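Local structure of protease (Penicillium cyclopium, 5Z6O) at residues A32-G44 with D121-M135. The protein is a subtilisin-family serine protease that hydrolyses peptide bonds and probably cleaves casein, gelatin and type IV collagen. Sequence-based numbering, arbitrary orientation. Where two conformers were deposited one is given.
Sequences AGEGIVIYGVDTG and DSKSRGATGKSVMNM
Tyr39 meets Asp121 at the far end of its ring, where OH donates to OD2 over 2.8 Å. The bond uses the anti lone pair of OD2, and ring and carboxylate stand nearly perpendicular, 87° apart. The same oxygen is met on its syn side, 24° out of the carboxylate plane, by NE of Arg125 in a salt bridge, so one carboxylate is shared by a phenol and a guanidinium group, whose NH2 also forms a salt bridge with Glu57. Tyrosine suits this place because its ring spans the apolar layer between sheet and helix while its hydroxyl reaches Asp121 near the C-terminal end of helix 108-124. With CG beside the backbone N (chi1 -64°), the ring is turned to bring its CD2 edge to Val132 O and its OH to Asp121; CG1 of Val37 lies 3.7 Å above the ring plane, offset toward the rim. A phenylalanine here would probably leave Asp121 OD2 with one donor fewer and the ring less firmly tied to the helix.

Strands 37-42 and 131-135 run parallel. Tyr39 N bonds to Val132 O at 2.7 Å, and Tyr39 O receives Asn134 N at 2.9 Å. Val132, a branched residue at home in a strand, lies on the other side of the sheet; its CB packs 4.0 Å from CG1 of Ile38, and Ala235 of helix 227-245 packs against it on that face. Val41 returns to Tyr39's side, its CG2 3.6 Å from CG of Met133, whose flexible thioether chain also touches Ala118. Helices thus pack against both faces of a parallel sheet, the alpha/beta core of the subtilisin fold, with strand 37-42 ending at Asp42, probably the aspartate of the catalytic triad.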
loop_
_atom_site.group_PDB
_atom_site.type_symbol
_atom_site.label_atom_id
_atom_site.label_comp_id
_atom_site.label_asym_id
_atom_site.label_seq_id
_atom_site.Cartn_x
_atom_site.Cartn_y
_atom_site.Cartn_z
ATOM N N ALA A 32 0.094 6.141 -15.352
ATOM C CA ALA A 32 0.078 6.570 -13.945
ATOM C C ALA A 32 -1.094 5.998 -13.153
ATOM O O ALA A 32 -1.587 6.644 -12.233
ATOM C CB ALA A 32 0.076 8.108 -13.850
ATOM N N GLY A 33 -1.519 4.771 -13.456
ATOM C CA GLY A 33 -2.585 4.159 -12.701
ATOM C C GLY A 33 -3.962 4.705 -12.988
ATOM O O GLY A 33 -4.894 4.408 -12.248
ATOM N N GLU A 34 -4.143 5.473 -14.050
ATOM C CA GLU A 34 -5.447 6.078 -14.291
ATOM C C GLU A 34 -6.514 5.016 -14.496
ATOM O O GLU A 34 -6.270 3.990 -15.125
ATOM C CB GLU A 34 -5.390 6.986 -15.540
ATOM C CG GLU A 34 -6.647 7.850 -15.717
ATOM C CD GLU A 34 -6.436 8.998 -16.716
ATOM O OE1 GLU A 34 -5.955 8.732 -17.836
ATOM O OE2 GLU A 34 -6.739 10.160 -16.366
ATOM N N GLY A 35 -7.689 5.252 -13.933
ATOM C CA GLY A 35 -8.786 4.328 -14.081
ATOM C C GLY A 35 -8.806 3.188 -13.096
ATOM O O GLY A 35 -9.736 2.367 -13.135
ATOM N N ILE A 36 -7.815 3.100 -12.214
ATOM C CA ILE A 36 -7.785 2.067 -11.178
ATOM C C ILE A 36 -8.255 2.667 -9.859
ATOM O O ILE A 36 -7.843 3.767 -9.497
ATOM C CB ILE A 36 -6.375 1.487 -11.011
ATOM C CG1 ILE A 36 -5.843 1.005 -12.354
ATOM C CG2 ILE A 36 -6.424 0.315 -10.004
ATOM C CD1 ILE A 36 -6.730 -0.096 -12.992
ATOM N N VAL A 37 -9.081 1.924 -9.112
ATOM C CA VAL A 37 -9.584 2.360 -7.810
ATOM C C VAL A 37 -8.744 1.710 -6.721
ATOM O O VAL A 37 -8.518 0.487 -6.748
ATOM C CB VAL A 37 -11.066 1.986 -7.642
ATOM C CG1 VAL A 37 -11.559 2.411 -6.261
ATOM C CG2 VAL A 37 -11.884 2.634 -8.766
ATOM N N ILE A 38 -8.279 2.510 -5.771
ATOM C CA ILE A 38 -7.531 2.032 -4.614
ATOM C C ILE A 38 -8.371 2.277 -3.369
ATOM O O ILE A 38 -8.676 3.430 -3.038
ATOM C CB ILE A 38 -6.181 2.744 -4.478
ATOM C CG1 ILE A 38 -5.289 2.468 -5.698
ATOM C CG2 ILE A 38 -5.480 2.238 -3.232
ATOM C CD1 ILE A 38 -4.045 3.409 -5.783
ATOM N N TYR A 39 -8.677 1.212 -2.629
ATOM C CA TYR A 39 -9.379 1.364 -1.359
ATOM C C TYR A 39 -8.367 1.447 -0.228
ATOM O O TYR A 39 -7.610 0.503 -0.007
ATOM C CB TYR A 39 -10.314 0.179 -1.118
ATOM C CG TYR A 39 -11.409 0.096 -2.148
ATOM C CD1 TYR A 39 -12.602 0.813 -1.975
ATOM C CD2 TYR A 39 -11.261 -0.713 -3.289
ATOM C CE1 TYR A 39 -13.619 0.745 -2.899
ATOM C CE2 TYR A 39 -12.279 -0.770 -4.245
ATOM C CZ TYR A 39 -13.453 -0.042 -4.027
ATOM O OH TYR A 39 -14.452 -0.115 -4.956
ATOM N N GLY A 40 -8.389 2.548 0.513
ATOM C CA GLY A 40 -7.522 2.729 1.664
ATOM C C GLY A 40 -8.259 2.343 2.923
ATOM O O GLY A 40 -9.180 3.046 3.347
ATOM N N VAL A 41 -7.901 1.204 3.513
ATOM C CA VAL A 41 -8.615 0.663 4.670
ATOM C C VAL A 41 -7.800 1.032 5.904
ATOM O O VAL A 41 -6.791 0.380 6.216
ATOM C CB VAL A 41 -8.798 -0.857 4.539
ATOM C CG1 VAL A 41 -9.505 -1.430 5.752
ATOM C CG2 VAL A 41 -9.574 -1.214 3.253
ATOM N N ASP A 42 -8.200 2.093 6.610
ATOM C CA ASP A 42 -7.290 2.731 7.556
ATOM C C ASP A 42 -8.068 3.683 8.464
ATOM O O ASP A 42 -9.257 3.451 8.719
ATOM C CB ASP A 42 -6.186 3.456 6.770
ATOM C CG ASP A 42 -4.885 3.537 7.508
ATOM O OD1 ASP A 42 -4.874 4.076 8.639
ATOM O OD2 ASP A 42 -3.862 3.091 6.932
ATOM N N THR A 43 -7.421 4.756 8.936
ATOM C CA THR A 43 -8.070 5.731 9.806
ATOM C C THR A 43 -8.928 6.771 9.070
ATOM O O THR A 43 -9.386 7.730 9.711
ATOM C CB THR A 43 -7.030 6.459 10.651
ATOM O OG1 THR A 43 -6.165 7.254 9.830
ATOM C CG2 THR A 43 -6.184 5.480 11.443
ATOM N N GLY A 44 -9.157 6.624 7.772
ATOM C CA GLY A 44 -9.782 7.669 6.986
ATOM C C GLY A 44 -8.764 8.487 6.215
ATOM O O GLY A 44 -7.558 8.370 6.393
ATOM N N ASP A 121 -18.641 -2.440 -3.238
ATOM C CA ASP A 121 -18.478 -1.239 -4.049
ATOM C C ASP A 121 -17.704 -1.524 -5.329
ATOM O O ASP A 121 -18.026 -0.994 -6.398
ATOM C CB ASP A 121 -17.776 -0.156 -3.232
ATOM C CG ASP A 121 -17.729 1.166 -3.958
ATOM O OD1 ASP A 121 -18.772 1.855 -4.010
ATOM O OD2 ASP A 121 -16.650 1.508 -4.478
ATOM N N SER A 122 -16.675 -2.364 -5.248
ATOM C CA SER A 122 -15.898 -2.647 -6.442
ATOM C C SER A 122 -16.736 -3.399 -7.468
ATOM O O SER A 122 -16.607 -3.149 -8.666
ATOM C CB SER A 122 -14.640 -3.428 -6.075
ATOM O OG SER A 122 -14.949 -4.724 -5.624
ATOM N N LYS A 123 -17.607 -4.314 -7.021
ATOM C CA LYS A 123 -18.540 -4.949 -7.958
ATOM C C LYS A 123 -19.479 -3.911 -8.578
ATOM O O LYS A 123 -19.634 -3.854 -9.804
ATOM C CB LYS A 123 -19.341 -6.064 -7.260
ATOM C CG LYS A 123 -18.482 -7.255 -6.872
ATOM C CD LYS A 123 -19.323 -8.454 -6.455
ATOM C CE LYS A 123 -18.449 -9.620 -5.977
ATOM N NZ LYS A 123 -17.324 -9.926 -6.942
ATOM N N SER A 124 -20.072 -3.043 -7.751
ATOM C CA SER A 124 -21.016 -2.059 -8.267
ATOM C C SER A 124 -20.377 -1.133 -9.295
ATOM O O SER A 124 -21.045 -0.718 -10.245
ATOM C CB SER A 124 -21.605 -1.250 -7.115
ATOM O OG SER A 124 -22.256 -2.105 -6.194
ATOM N N ARG A 125 -19.087 -0.800 -9.127
ATOM C CA ARG A 125 -18.344 0.054 -10.056
ATOM C C ARG A 125 -17.909 -0.662 -11.327
ATOM O O ARG A 125 -17.362 -0.012 -12.222
ATOM C CB ARG A 125 -17.070 0.604 -9.408
ATOM C CG ARG A 125 -17.245 1.664 -8.377
ATOM C CD ARG A 125 -15.864 2.120 -7.904
ATOM N NE ARG A 125 -16.016 2.887 -6.691
ATOM C CZ ARG A 125 -15.790 4.185 -6.605
ATOM N NH1 ARG A 125 -15.355 4.841 -7.670
ATOM N NH2 ARG A 125 -15.986 4.812 -5.455
ATOM N N GLY A 126 -18.094 -1.971 -11.407
ATOM C CA GLY A 126 -17.517 -2.766 -12.466
ATOM C C GLY A 126 -16.008 -2.845 -12.429
ATOM O O GLY A 126 -15.385 -2.984 -13.484
ATOM N N ALA A 127 -15.395 -2.751 -11.243
ATOM C CA ALA A 127 -13.933 -2.725 -11.109
ATOM C C ALA A 127 -13.346 -4.088 -10.747
ATOM O O ALA A 127 -12.157 -4.183 -10.395
ATOM C CB ALA A 127 -13.517 -1.675 -10.074
ATOM N N THR A 128 -14.138 -5.147 -10.837
ATOM C CA THR A 128 -13.629 -6.479 -10.546
ATOM C C THR A 128 -12.449 -6.813 -11.447
ATOM O O THR A 128 -12.530 -6.670 -12.668
ATOM C CB THR A 128 -14.741 -7.505 -10.732
ATOM O OG1 THR A 128 -15.816 -7.182 -9.844
ATOM C CG2 THR A 128 -14.229 -8.911 -10.439
ATOM N N GLY A 129 -11.345 -7.258 -10.830
ATOM C CA GLY A 129 -10.119 -7.560 -11.524
ATOM C C GLY A 129 -9.223 -6.376 -11.768
ATOM O O GLY A 129 -8.082 -6.571 -12.194
ATOM N N LYS A 130 -9.681 -5.160 -11.495
ATOM C CA LYS A 130 -8.841 -3.981 -11.675
ATOM C C LYS A 130 -9.065 -3.008 -10.529
ATOM O O LYS A 130 -9.277 -1.807 -10.700
ATOM C CB LYS A 130 -9.080 -3.357 -13.049
ATOM C CG LYS A 130 -10.508 -3.278 -13.497
ATOM C CD LYS A 130 -10.540 -2.737 -14.942
ATOM C CE LYS A 130 -11.791 -1.914 -15.237
ATOM N NZ LYS A 130 -12.976 -2.766 -15.537
ATOM N N SER A 131 -8.997 -3.533 -9.304
ATOM C CA SER A 131 -9.203 -2.781 -8.068
ATOM C C SER A 131 -8.080 -3.160 -7.119
ATOM O O SER A 131 -7.586 -4.291 -7.185
ATOM C CB SER A 131 -10.532 -3.113 -7.331
ATOM O OG SER A 131 -11.686 -2.765 -8.049
ATOM N N VAL A 132 -7.746 -2.243 -6.184
ATOM C CA VAL A 132 -6.636 -2.446 -5.253
ATOM C C VAL A 132 -7.111 -2.081 -3.859
ATOM O O VAL A 132 -7.875 -1.125 -3.682
ATOM C CB VAL A 132 -5.416 -1.579 -5.677
ATOM C CG1 VAL A 132 -4.353 -1.545 -4.568
ATOM C CG2 VAL A 132 -4.853 -2.118 -6.981
ATOM N N MET A 133 -6.715 -2.878 -2.875
ATOM C CA MET A 133 -7.003 -2.555 -1.494
ATOM C C MET A 133 -5.702 -2.520 -0.726
ATOM O O MET A 133 -4.886 -3.434 -0.850
ATOM C CB MET A 133 -7.960 -3.589 -0.882
ATOM C CG MET A 133 -8.276 -3.302 0.585
ATOM S SD MET A 133 -9.386 -4.519 1.356
ATOM C CE MET A 133 -10.943 -4.116 0.582
ATOM N N ASN A 134 -5.520 -1.485 0.083
ATOM C CA ASN A 134 -4.333 -1.390 0.923
ATOM C C ASN A 134 -4.732 -1.535 2.390
ATOM O O ASN A 134 -5.596 -0.796 2.881
ATOM C CB ASN A 134 -3.607 -0.072 0.726
ATOM C CG ASN A 134 -2.301 -0.039 1.516
ATOM O OD1 ASN A 134 -1.315 -0.694 1.140
ATOM N ND2 ASN A 134 -2.297 0.677 2.623
ATOM N N MET A 135 -4.038 -2.413 3.120
ATOM C CA MET A 135 -4.331 -2.622 4.546
ATOM C C MET A 135 -3.034 -2.426 5.313
ATOM O O MET A 135 -2.231 -3.345 5.400
ATOM C CB MET A 135 -4.920 -4.002 4.845
ATOM C CG MET A 135 -6.389 -4.061 4.422
ATOM S SD MET A 135 -7.201 -5.608 5.042
ATOM C CE MET A 135 -7.166 -5.398 6.806
HETATM O O HOH W 1 -10.914 0.285 -11.784
#